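Local coordinates for protein beta-ketoacyl synthase (Burkholderia phymatum, PDB 4EWG) that probably catalyses the carbon-carbon bond-forming condensation of fatty-acid synthesis, as a 3-oxoacyl-[acyl-carrier-protein] synthase of the thiolase-like superfamily, at residues A[354-358]-A[359-363]; A[179-183]-A[184-188]; A[280-283]-A[284-288]. All coordinates share one frame; numbering follows the deposited sequence.

Contact 1 (A[354-358]-A[359-363]); sequences EMMKR and NWYAP
M355 and W360 fasten the Schellman motif that closes helix 344-358. N359 takes a positive phi of 54°, and W360 N then gives a nearly straight 3.2 Å hydrogen bond to M355 O, while N359 N reaches M356 O only weakly. W360 N and R358 N grip M355 O from opposite faces of its carbonyl plane. The packed side belongs to M355. Its CB sits 3.0 Å from W360 O, its CG meets the edge of the indole at CE3, and its CB also stands over one face of the Y361 ring, offset toward the rim. Further out, M355 SD accepts a weak bond from A362 N at 3.5 Å and touches A362 CB. The looser side turns toward solvent: R358, with CG anti to the carbonyl carbon (chi1 -60°), leads away from 359-363 and back along the helix. There its NH1 binds E354 O in the guanidinium plane and forms a salt bridge with E354 OE1, while K357 NZ hydrogen-bonds H258 ND1. Past the turn, strand 360-361 pairs with strand 385-386. Where M356 and Y361 run side by side, a water in the plane of the phenol ring lies within hydrogen-bonding distance of M356 O and hydrogen-bonds to Y361 OH at 2.8 Å.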
ATOM      1  N   GLU A 354       3.902 -14.942 -21.335  1.00 19.65           N
ATOM      2  CA  GLU A 354       3.221 -15.711 -22.364  1.00 20.83           C
ATOM      3  C   GLU A 354       3.903 -15.542 -23.725  1.00 21.50           C
ATOM      4  O   GLU A 354       4.096 -16.509 -24.452  1.00 22.29           O
ATOM      5  CB  GLU A 354       1.759 -15.296 -22.495  1.00 20.95           C
ATOM      6  CG  GLU A 354       0.946 -15.454 -21.229  1.00 21.04           C
ATOM      7  CD  GLU A 354       0.447 -16.871 -20.985  1.00 22.17           C
ATOM      8  OE1 GLU A 354       1.145 -17.841 -21.344  1.00 23.10           O
ATOM      9  OE2 GLU A 354      -0.660 -17.002 -20.406  1.00 22.60           O
ATOM     10  N   MET A 355       4.291 -14.313 -24.051  1.00 21.21           N
ATOM     11  CA  MET A 355       4.968 -14.054 -25.290  1.00 21.88           C
ATOM     12  C   MET A 355       6.347 -14.699 -25.290  1.00 22.87           C
ATOM     13  O   MET A 355       6.738 -15.338 -26.273  1.00 24.20           O
ATOM     14  CB  MET A 355       5.065 -12.563 -25.508  1.00 21.68           C
ATOM     15  CG  MET A 355       3.712 -11.937 -25.785  1.00 20.92           C
ATOM     16  SD  MET A 355       3.827 -10.221 -26.312  1.00 19.58           S
ATOM     17  CE  MET A 355       4.527  -9.483 -24.839  1.00 20.10           C
ATOM     18  N   MET A 356       7.069 -14.567 -24.188  1.00 22.84           N
ATOM     19  CA  MET A 356       8.389 -15.195 -24.056  1.00 23.53           C
ATOM     20  C   MET A 356       8.325 -16.683 -24.263  1.00 23.58           C
ATOM     21  O   MET A 356       9.154 -17.216 -24.955  1.00 23.64           O
ATOM     22  CB  MET A 356       9.022 -14.914 -22.680  1.00 23.74           C
ATOM     23  CG  MET A 356      10.305 -15.695 -22.423  1.00 24.16           C
ATOM     24  SD  MET A 356      11.227 -15.160 -20.984  1.00 24.53           S
ATOM     25  CE  MET A 356      10.347 -15.912 -19.622  1.00 23.83           C
ATOM     26  N   LYS A 357       7.333 -17.349 -23.665  1.00 23.86           N
ATOM     27  CA  LYS A 357       7.198 -18.820 -23.816  1.00 24.32           C
ATOM     28  C   LYS A 357       7.006 -19.229 -25.247  1.00 25.00           C
ATOM     29  O   LYS A 357       7.382 -20.334 -25.630  1.00 25.92           O
ATOM     30  CB  LYS A 357       6.029 -19.374 -23.024  1.00 24.55           C
ATOM     31  CG  LYS A 357       6.287 -19.528 -21.529  1.00 24.53           C
ATOM     32  CD  LYS A 357       4.983 -19.700 -20.758  1.00 24.40           C
ATOM     33  CE  LYS A 357       4.454 -21.123 -20.815  1.00 24.86           C
ATOM     34  NZ  LYS A 357       3.009 -21.210 -20.430  1.00 24.86           N
ATOM     35  N   ARG A 358       6.442 -18.344 -26.060  1.00 25.02           N
ATOM     36  CA  ARG A 358       6.104 -18.706 -27.425  1.00 25.59           C
ATOM     37  C   ARG A 358       6.985 -18.095 -28.487  1.00 26.26           C
ATOM     38  O   ARG A 358       6.718 -18.256 -29.677  1.00 27.33           O
ATOM     39  CB  ARG A 358       4.654 -18.352 -27.670  1.00 25.22           C
ATOM     40  CG  ARG A 358       3.754 -19.099 -26.721  1.00 24.88           C
ATOM     41  CD  ARG A 358       2.301 -18.689 -26.880  1.00 24.77           C
ATOM     42  NE  ARG A 358       1.430 -19.534 -26.062  1.00 24.55           N
ATOM     43  CZ  ARG A 358       1.322 -19.470 -24.731  1.00 24.14           C
ATOM     44  NH1 ARG A 358       2.044 -18.605 -23.995  1.00 23.60           N
ATOM     45  NH2 ARG A 358       0.481 -20.272 -24.118  1.00 24.18           N
ATOM     46  N   ASN A 359       8.073 -17.443 -28.085  1.00 26.52           N
ATOM     47  CA  ASN A 359       8.965 -16.763 -29.045  1.00 27.27           C
ATOM     48  C   ASN A 359       8.274 -15.768 -29.978  1.00 27.93           C
ATOM     49  O   ASN A 359       8.695 -15.576 -31.148  1.00 28.72           O
ATOM     50  CB  ASN A 359       9.729 -17.801 -29.891  1.00 28.44           C
ATOM     51  CG  ASN A 359      10.692 -18.628 -29.065  1.00 28.32           C
ATOM     52  OD1 ASN A 359      11.059 -18.258 -27.953  1.00 27.68           O
ATOM     53  ND2 ASN A 359      11.103 -19.757 -29.611  1.00 29.78           N
ATOM     54  N   TRP A 360       7.227 -15.123 -29.462  1.00 27.63           N
ATOM     55  CA  TRP A 360       6.330 -14.318 -30.292  1.00 27.72           C
ATOM     56  C   TRP A 360       5.990 -13.047 -29.576  1.00 26.87           C
ATOM     57  O   TRP A 360       5.390 -13.062 -28.494  1.00 26.45           O
ATOM     58  CB  TRP A 360       5.098 -15.135 -30.580  1.00 28.56           C
ATOM     59  CG  TRP A 360       4.117 -14.495 -31.486  1.00 29.52           C
ATOM     60  CD1 TRP A 360       4.017 -14.638 -32.874  1.00 30.62           C
ATOM     61  CD2 TRP A 360       3.016 -13.622 -31.101  1.00 29.75           C
ATOM     62  NE1 TRP A 360       2.968 -13.909 -33.362  1.00 31.02           N
ATOM     63  CE2 TRP A 360       2.321 -13.272 -32.337  1.00 30.85           C
ATOM     64  CE3 TRP A 360       2.547 -13.103 -29.887  1.00 29.13           C
ATOM     65  CZ2 TRP A 360       1.214 -12.426 -32.346  1.00 31.21           C
ATOM     66  CZ3 TRP A 360       1.428 -12.252 -29.907  1.00 29.46           C
ATOM     67  CH2 TRP A 360       0.778 -11.924 -31.106  1.00 30.01           C
ATOM     68  N   TYR A 361       6.382 -11.921 -30.160  1.00 27.02           N
ATOM     69  CA  TYR A 361       6.298 -10.638 -29.469  1.00 26.15           C
ATOM     70  C   TYR A 361       5.456  -9.654 -30.271  1.00 25.62           C
ATOM     71  O   TYR A 361       5.828  -9.231 -31.378  1.00 26.54           O
ATOM     72  CB  TYR A 361       7.709 -10.097 -29.182  1.00 26.47           C
ATOM     73  CG  TYR A 361       8.478 -10.920 -28.149  1.00 26.61           C
ATOM     74  CD1 TYR A 361       9.078 -12.121 -28.504  1.00 27.57           C
ATOM     75  CD2 TYR A 361       8.593 -10.499 -26.823  1.00 25.78           C
ATOM     76  CE1 TYR A 361       9.770 -12.880 -27.573  1.00 27.98           C
ATOM     77  CE2 TYR A 361       9.293 -11.251 -25.881  1.00 26.26           C
ATOM     78  CZ  TYR A 361       9.878 -12.443 -26.262  1.00 27.59           C
ATOM     79  OH  TYR A 361      10.582 -13.211 -25.346  1.00 28.33           O
ATOM     80  N   ALA A 362       4.323  -9.278 -29.695  1.00 24.75           N
ATOM     81  CA  ALA A 362       3.365  -8.395 -30.356  1.00 24.26           C
ATOM     82  C   ALA A 362       3.978  -7.019 -30.681  1.00 23.89           C
ATOM     83  O   ALA A 362       4.775  -6.474 -29.919  1.00 23.71           O
ATOM     84  CB  ALA A 362       2.102  -8.231 -29.509  1.00 23.27           C
ATOM     85  N   PRO A 363       3.602  -6.458 -31.813  1.00 23.94           N
ATOM     86  CA  PRO A 363       4.090  -5.131 -32.129  1.00 24.25           C
ATOM     87  C   PRO A 363       3.294  -4.094 -31.357  1.00 23.08           C
ATOM     88  O   PRO A 363       2.177  -4.384 -30.901  1.00 22.50           O
ATOM     89  CB  PRO A 363       3.761  -5.016 -33.612  1.00 24.96           C
ATOM     90  CG  PRO A 363       2.481  -5.749 -33.750  1.00 24.86           C
ATOM     91  CD  PRO A 363       2.581  -6.903 -32.773  1.00 24.72           C
TER
HETATM   92  O   HOH W   1      11.114 -15.805 -26.243  1.00 17.36           O

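Contact 2 (A[179-183]-A[184-188]); sequences YENIA and MGKQT
From N181 to K186 the backbone ends helix 170-183 in a Schellman motif: G185 has a positive phi of 85°, K186 N bonds N181 O at 2.9 Å, nearly along the C=O axis, and G185 N bonds I182 O from above the carbonyl plane. Among the side chains, I182 lies against the returning chain. With its CG1 beside the backbone N (chi1 -59°), Q187 O rests over the fork of CB, CG1 and CG2, 3.7 Å from I182 CG1. The same oxygen receives a CA-H...O contact from I182 CA at 3.4 Å. A water donates to both I182 O and Q187 O, joining the last turn to the loop. K186 CB passes beside the N181 amide, 4.0 Å from N181 OD1, which is itself hydrogen-bonded by R160. T188 brings its side chain to about 3 Å from that of H249, a calcium ligand in this protein although no metal is bound to this chain. At the helix end N181 O and I182 O are thus answered by loop N-H groups, I182 O by a water as well, and E180 OE1 ties this end to the second subunit through a salt bridge with R160 of that subunit.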
ATOM      1  N   TYR A 179       7.870 -11.205  -4.572  1.00 14.51           N
ATOM      2  CA  TYR A 179       9.110 -11.918  -4.926  1.00 15.30           C
ATOM      3  C   TYR A 179      10.162 -11.847  -3.818  1.00 15.66           C
ATOM      4  O   TYR A 179      10.801 -12.837  -3.464  1.00 15.88           O
ATOM      5  CB  TYR A 179       9.649 -11.342  -6.250  1.00 15.53           C
ATOM      6  CG  TYR A 179      11.103 -11.528  -6.516  1.00 16.54           C
ATOM      7  CD1 TYR A 179      11.646 -12.794  -6.704  1.00 17.41           C
ATOM      8  CD2 TYR A 179      11.945 -10.439  -6.616  1.00 17.24           C
ATOM      9  CE1 TYR A 179      13.003 -12.965  -6.973  1.00 18.49           C
ATOM     10  CE2 TYR A 179      13.312 -10.592  -6.885  1.00 18.18           C
ATOM     11  CZ  TYR A 179      13.830 -11.853  -7.056  1.00 18.80           C
ATOM     12  OH  TYR A 179      15.183 -11.992  -7.341  1.00 20.45           O
ATOM     13  N   GLU A 180      10.357 -10.670  -3.278  1.00 15.85           N
ATOM     14  CA  GLU A 180      11.359 -10.520  -2.249  1.00 16.64           C
ATOM     15  C   GLU A 180      10.912 -11.218  -0.951  1.00 17.26           C
ATOM     16  O   GLU A 180      11.724 -11.745  -0.222  1.00 17.63           O
ATOM     17  CB  GLU A 180      11.649  -9.045  -2.017  1.00 16.77           C
ATOM     18  CG  GLU A 180      12.417  -8.414  -3.176  1.00 17.35           C
ATOM     19  CD  GLU A 180      12.559  -6.915  -3.067  1.00 17.61           C
ATOM     20  OE1 GLU A 180      11.759  -6.283  -2.338  1.00 17.36           O
ATOM     21  OE2 GLU A 180      13.428  -6.342  -3.786  1.00 18.81           O
ATOM     22  N   ASN A 181       9.609 -11.195  -0.666  1.00 17.27           N
ATOM     23  CA  ASN A 181       9.095 -11.913   0.501  1.00 17.87           C
ATOM     24  C   ASN A 181       9.381 -13.419   0.421  1.00 18.04           C
ATOM     25  O   ASN A 181       9.802 -14.030   1.415  1.00 18.36           O
ATOM     26  CB  ASN A 181       7.591 -11.639   0.693  1.00 17.70           C
ATOM     27  CG  ASN A 181       7.325 -10.364   1.469  1.00 17.59           C
ATOM     28  OD1 ASN A 181       7.439 -10.344   2.683  1.00 18.87           O
ATOM     29  ND2 ASN A 181       6.942  -9.310   0.775  1.00 16.94           N
ATOM     30  N   ILE A 182       9.202 -14.013  -0.759  1.00 18.08           N
ATOM     31  CA  ILE A 182       9.489 -15.470  -0.931  1.00 18.37           C
ATOM     32  C   ILE A 182      10.983 -15.720  -0.913  1.00 19.46           C
ATOM     33  O   ILE A 182      11.458 -16.602  -0.215  1.00 20.99           O
ATOM     34  CB  ILE A 182       8.885 -16.028  -2.232  1.00 17.95           C
ATOM     35  CG1 ILE A 182       7.359 -15.818  -2.223  1.00 17.07           C
ATOM     36  CG2 ILE A 182       9.256 -17.505  -2.426  1.00 17.80           C
ATOM     37  CD1 ILE A 182       6.632 -16.326  -3.454  1.00 16.85           C
ATOM     38  N   ALA A 183      11.734 -14.917  -1.643  1.00 19.90           N
ATOM     39  CA  ALA A 183      13.196 -15.042  -1.668  1.00 20.89           C
ATOM     40  C   ALA A 183      13.788 -15.021  -0.268  1.00 22.01           C
ATOM     41  O   ALA A 183      14.747 -15.764   0.045  1.00 23.34           O
ATOM     42  CB  ALA A 183      13.816 -13.917  -2.496  1.00 20.29           C
ATOM     43  N   MET A 184      13.229 -14.153   0.556  1.00 22.08           N
ATOM     44  CA  MET A 184      13.694 -13.890   1.903  1.00 23.62           C
ATOM     45  C   MET A 184      13.148 -14.933   2.908  1.00 22.73           C
ATOM     46  O   MET A 184      13.519 -14.932   4.054  1.00 23.05           O
ATOM     47  CB  MET A 184      13.258 -12.461   2.256  1.00 25.10           C
ATOM     48  CG  MET A 184      13.852 -11.809   3.470  1.00 29.09           C
ATOM     49  SD  MET A 184      13.281 -10.058   3.707  1.00 35.89           S
ATOM     50  CE  MET A 184      12.858 -10.138   5.457  1.00 30.81           C
ATOM     51  N   GLY A 185      12.290 -15.841   2.450  1.00 22.19           N
ATOM     52  CA  GLY A 185      11.796 -16.936   3.284  1.00 22.01           C
ATOM     53  C   GLY A 185      10.611 -16.620   4.161  1.00 21.20           C
ATOM     54  O   GLY A 185      10.268 -17.403   5.016  1.00 21.35           O
ATOM     55  N   LYS A 186       9.936 -15.491   3.936  1.00 20.59           N
ATOM     56  CA  LYS A 186       8.806 -15.104   4.816  1.00 19.79           C
ATOM     57  C   LYS A 186       7.524 -15.832   4.485  1.00 18.85           C
ATOM     58  O   LYS A 186       6.687 -16.018   5.338  1.00 18.18           O
ATOM     59  CB  LYS A 186       8.572 -13.586   4.754  1.00 19.75           C
ATOM     60  CG  LYS A 186       9.702 -12.780   5.376  1.00 20.38           C
ATOM     61  CD  LYS A 186       9.680 -13.008   6.899  1.00 21.05           C
ATOM     62  CE  LYS A 186      11.058 -13.118   7.524  1.00 22.00           C
ATOM     63  NZ  LYS A 186      11.730 -11.840   7.722  1.00 22.71           N
ATOM     64  N   GLN A 187       7.385 -16.212   3.212  1.00 18.34           N
ATOM     65  CA  GLN A 187       6.222 -16.888   2.712  1.00 17.63           C
ATOM     66  C   GLN A 187       6.677 -17.896   1.687  1.00 17.31           C
ATOM     67  O   GLN A 187       7.667 -17.669   0.979  1.00 17.65           O
ATOM     68  CB  GLN A 187       5.281 -15.874   2.037  1.00 17.32           C
ATOM     69  CG  GLN A 187       4.625 -14.901   2.975  1.00 17.16           C
ATOM     70  CD  GLN A 187       3.609 -15.547   3.892  1.00 17.69           C
ATOM     71  OE1 GLN A 187       3.365 -15.037   4.972  1.00 18.24           O
ATOM     72  NE2 GLN A 187       3.015 -16.687   3.474  1.00 18.15           N
ATOM     73  N   THR A 188       5.953 -18.996   1.596  1.00 16.85           N
ATOM     74  CA  THR A 188       6.235 -20.025   0.606  1.00 16.95           C
ATOM     75  C   THR A 188       5.592 -19.671  -0.716  1.00 16.30           C
ATOM     76  O   THR A 188       6.123 -19.975  -1.771  1.00 16.46           O
ATOM     77  CB  THR A 188       5.687 -21.389   1.030  1.00 17.37           C
ATOM     78  OG1 THR A 188       6.291 -21.784   2.265  1.00 17.89           O
ATOM     79  CG2 THR A 188       5.987 -22.442  -0.015  1.00 18.01           C
TER
HETATM   80  O   HOH W   2      10.313 -18.995   0.825  1.00 20.42           O

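Contact 3 (A[280-283]-A[284-288]); sequences TMAR and AMQLA
R283 and Q286 make the side-chain bond of this stretch, one turn apart on helix 278-291. R283 NH1 donates to Q286 OE1 at 2.7 Å, with a bent N-H...O angle of 140°. The donor stands above the amide carbonyl plane, the guanidinium and amide planes are 53° apart, and the two chains cross at about a right angle. The reach depends on R283 leaving with CG anti to its N and then bending at chi2 (64°), which carries the guanidinium on toward the next turn. The same NH1 also forms a salt bridge with E290, so the arginine gathers a neutral and a charged oxygen. Because R283 touches a crystal neighbour too, its exact pose may owe something to the lattice.

The aliphatic contact against the cation comes from L287, which crosses beneath the arginine: its CG lies 4.1 Å from the guanidinium plane, offset toward the rim, and CD2 comes within 3.7 Å of R283 NH2. L287 thus takes a face of the cation while Q286 OE1 stays near its edge.

Backbone bonds are those of a regular alpha helix. L287 N reaches R283 O at 2.8 Å and Q286 N reaches A282 O at 3.0 Å; A284 N binds T280 O, and M285 N to M281 O is weak.

On the inward flank M281 and M285 pack on helix 310-324 and on strand 391-398, and A284 and A288 lie on strand 402-409. R283, A284 and L287 touch N267 of strand 259-268. Helix 278-291 therefore lies on the large mixed sheet, beside helix 310-324.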
ATOM      1  N   THR A 280      16.782   8.365 -13.528  1.00 19.63           N
ATOM      2  CA  THR A 280      16.322   7.503 -12.449  1.00 18.72           C
ATOM      3  C   THR A 280      15.452   6.362 -12.953  1.00 17.74           C
ATOM      4  O   THR A 280      15.424   5.302 -12.326  1.00 16.66           O
ATOM      5  CB  THR A 280      15.609   8.301 -11.339  1.00 18.64           C
ATOM      6  OG1 THR A 280      14.913   9.402 -11.933  1.00 19.22           O
ATOM      7  CG2 THR A 280      16.637   8.859 -10.336  1.00 19.10           C
ATOM      8  N   MET A 281      14.766   6.569 -14.087  1.00 17.58           N
ATOM      9  CA  MET A 281      14.062   5.471 -14.769  1.00 17.01           C
ATOM     10  C   MET A 281      15.087   4.416 -15.228  1.00 17.37           C
ATOM     11  O   MET A 281      14.903   3.227 -14.997  1.00 16.89           O
ATOM     12  CB  MET A 281      13.248   5.988 -15.965  1.00 16.99           C
ATOM     13  CG  MET A 281      12.068   6.883 -15.572  1.00 16.86           C
ATOM     14  SD  MET A 281      11.488   7.949 -16.916  1.00 17.14           S
ATOM     15  CE  MET A 281      10.397   6.844 -17.821  1.00 16.51           C
ATOM     16  N   ALA A 282      16.186   4.873 -15.839  1.00 18.05           N
ATOM     17  CA  ALA A 282      17.292   3.975 -16.234  1.00 18.73           C
ATOM     18  C   ALA A 282      17.827   3.245 -15.013  1.00 18.89           C
ATOM     19  O   ALA A 282      18.037   2.041 -15.039  1.00 18.14           O
ATOM     20  CB  ALA A 282      18.421   4.746 -16.950  1.00 19.09           C
ATOM     21  N   ARG A 283      18.040   3.993 -13.933  1.00 19.82           N
ATOM     22  CA  ARG A 283      18.638   3.428 -12.697  1.00 20.62           C
ATOM     23  C   ARG A 283      17.789   2.285 -12.141  1.00 19.79           C
ATOM     24  O   ARG A 283      18.322   1.282 -11.643  1.00 20.51           O
ATOM     25  CB  ARG A 283      18.844   4.547 -11.665  1.00 21.65           C
ATOM     26  CG  ARG A 283      19.507   4.149 -10.350  1.00 22.86           C
ATOM     27  CD  ARG A 283      20.940   3.667 -10.523  1.00 24.46           C
ATOM     28  NE  ARG A 283      21.437   3.028  -9.299  1.00 25.38           N
ATOM     29  CZ  ARG A 283      22.265   1.973  -9.252  1.00 26.49           C
ATOM     30  NH1 ARG A 283      22.694   1.361 -10.365  1.00 26.43           N
ATOM     31  NH2 ARG A 283      22.638   1.492  -8.069  1.00 26.89           N
ATOM     32  N   ALA A 284      16.468   2.401 -12.262  1.00 18.84           N
ATOM     33  CA  ALA A 284      15.581   1.319 -11.869  1.00 18.05           C
ATOM     34  C   ALA A 284      15.872   0.016 -12.673  1.00 18.33           C
ATOM     35  O   ALA A 284      15.924  -1.086 -12.099  1.00 17.83           O
ATOM     36  CB  ALA A 284      14.132   1.750 -12.025  1.00 17.91           C
ATOM     37  N   MET A 285      16.069   0.158 -13.985  1.00 18.25           N
ATOM     38  CA  MET A 285      16.446  -0.962 -14.836  1.00 18.55           C
ATOM     39  C   MET A 285      17.785  -1.590 -14.388  1.00 19.34           C
ATOM     40  O   MET A 285      17.890  -2.828 -14.275  1.00 20.05           O
ATOM     41  CB  MET A 285      16.537  -0.506 -16.302  1.00 19.08           C
ATOM     42  CG  MET A 285      15.269   0.149 -16.839  1.00 18.50           C
ATOM     43  SD  MET A 285      15.424   0.635 -18.567  1.00 19.29           S
ATOM     44  CE  MET A 285      14.065   1.789 -18.751  1.00 18.81           C
ATOM     45  N   GLN A 286      18.783  -0.739 -14.119  1.00 19.77           N
ATOM     46  CA  GLN A 286      20.111  -1.149 -13.590  1.00 20.76           C
ATOM     47  C   GLN A 286      19.985  -1.904 -12.286  1.00 19.75           C
ATOM     48  O   GLN A 286      20.639  -2.909 -12.076  1.00 20.05           O
ATOM     49  CB  GLN A 286      20.986   0.096 -13.235  1.00 22.24           C
ATOM     50  CG  GLN A 286      21.857   0.760 -14.284  1.00 24.09           C
ATOM     51  CD  GLN A 286      22.323   2.187 -13.825  1.00 25.73           C
ATOM     52  OE1 GLN A 286      23.077   2.332 -12.815  1.00 26.18           O
ATOM     53  NE2 GLN A 286      21.844   3.251 -14.544  1.00 26.24           N
ATOM     54  N   LEU A 287      19.201  -1.361 -11.373  1.00 18.90           N
ATOM     55  CA  LEU A 287      18.931  -2.043 -10.097  1.00 18.45           C
ATOM     56  C   LEU A 287      18.415  -3.464 -10.327  1.00 18.17           C
ATOM     57  O   LEU A 287      18.836  -4.411  -9.625  1.00 18.87           O
ATOM     58  CB  LEU A 287      17.950  -1.226  -9.229  1.00 17.51           C
ATOM     59  CG  LEU A 287      18.570  -0.024  -8.490  1.00 18.00           C
ATOM     60  CD1 LEU A 287      17.506   0.861  -7.859  1.00 17.51           C
ATOM     61  CD2 LEU A 287      19.542  -0.485  -7.412  1.00 18.24           C
ATOM     62  N   ALA A 288      17.542  -3.644 -11.324  1.00 17.86           N
ATOM     63  CA  ALA A 288      17.006  -4.985 -11.607  1.00 18.01           C
ATOM     64  C   ALA A 288      18.125  -5.882 -12.152  1.00 18.74           C
ATOM     65  O   ALA A 288      18.276  -7.040 -11.734  1.00 18.96           O
ATOM     66  CB  ALA A 288      15.868  -4.909 -12.610  1.00 17.61           C
TER

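Along the chain contact 2 comes first, then contact 3, then contact 1; the three are in series, and none encloses or crosses another. Each is local, so none closes a long loop. Contact 2 turns the chain from helix 170-183 into strand 189-196 and carries charges to the second subunit. Contact 3 lies within helix 278-291, which follows strand 259-268 and leans on strands 402-409 and 391-398. Contact 1 ends helix 344-358 and leads into strand 360-361, which pairs antiparallel with 385-386. Contacts 1 and 2 are thus both Schellman helix ends, their centres about 28 Å apart; contacts 2 and 3 come nearest, about 7 Å between closest atoms, without touching.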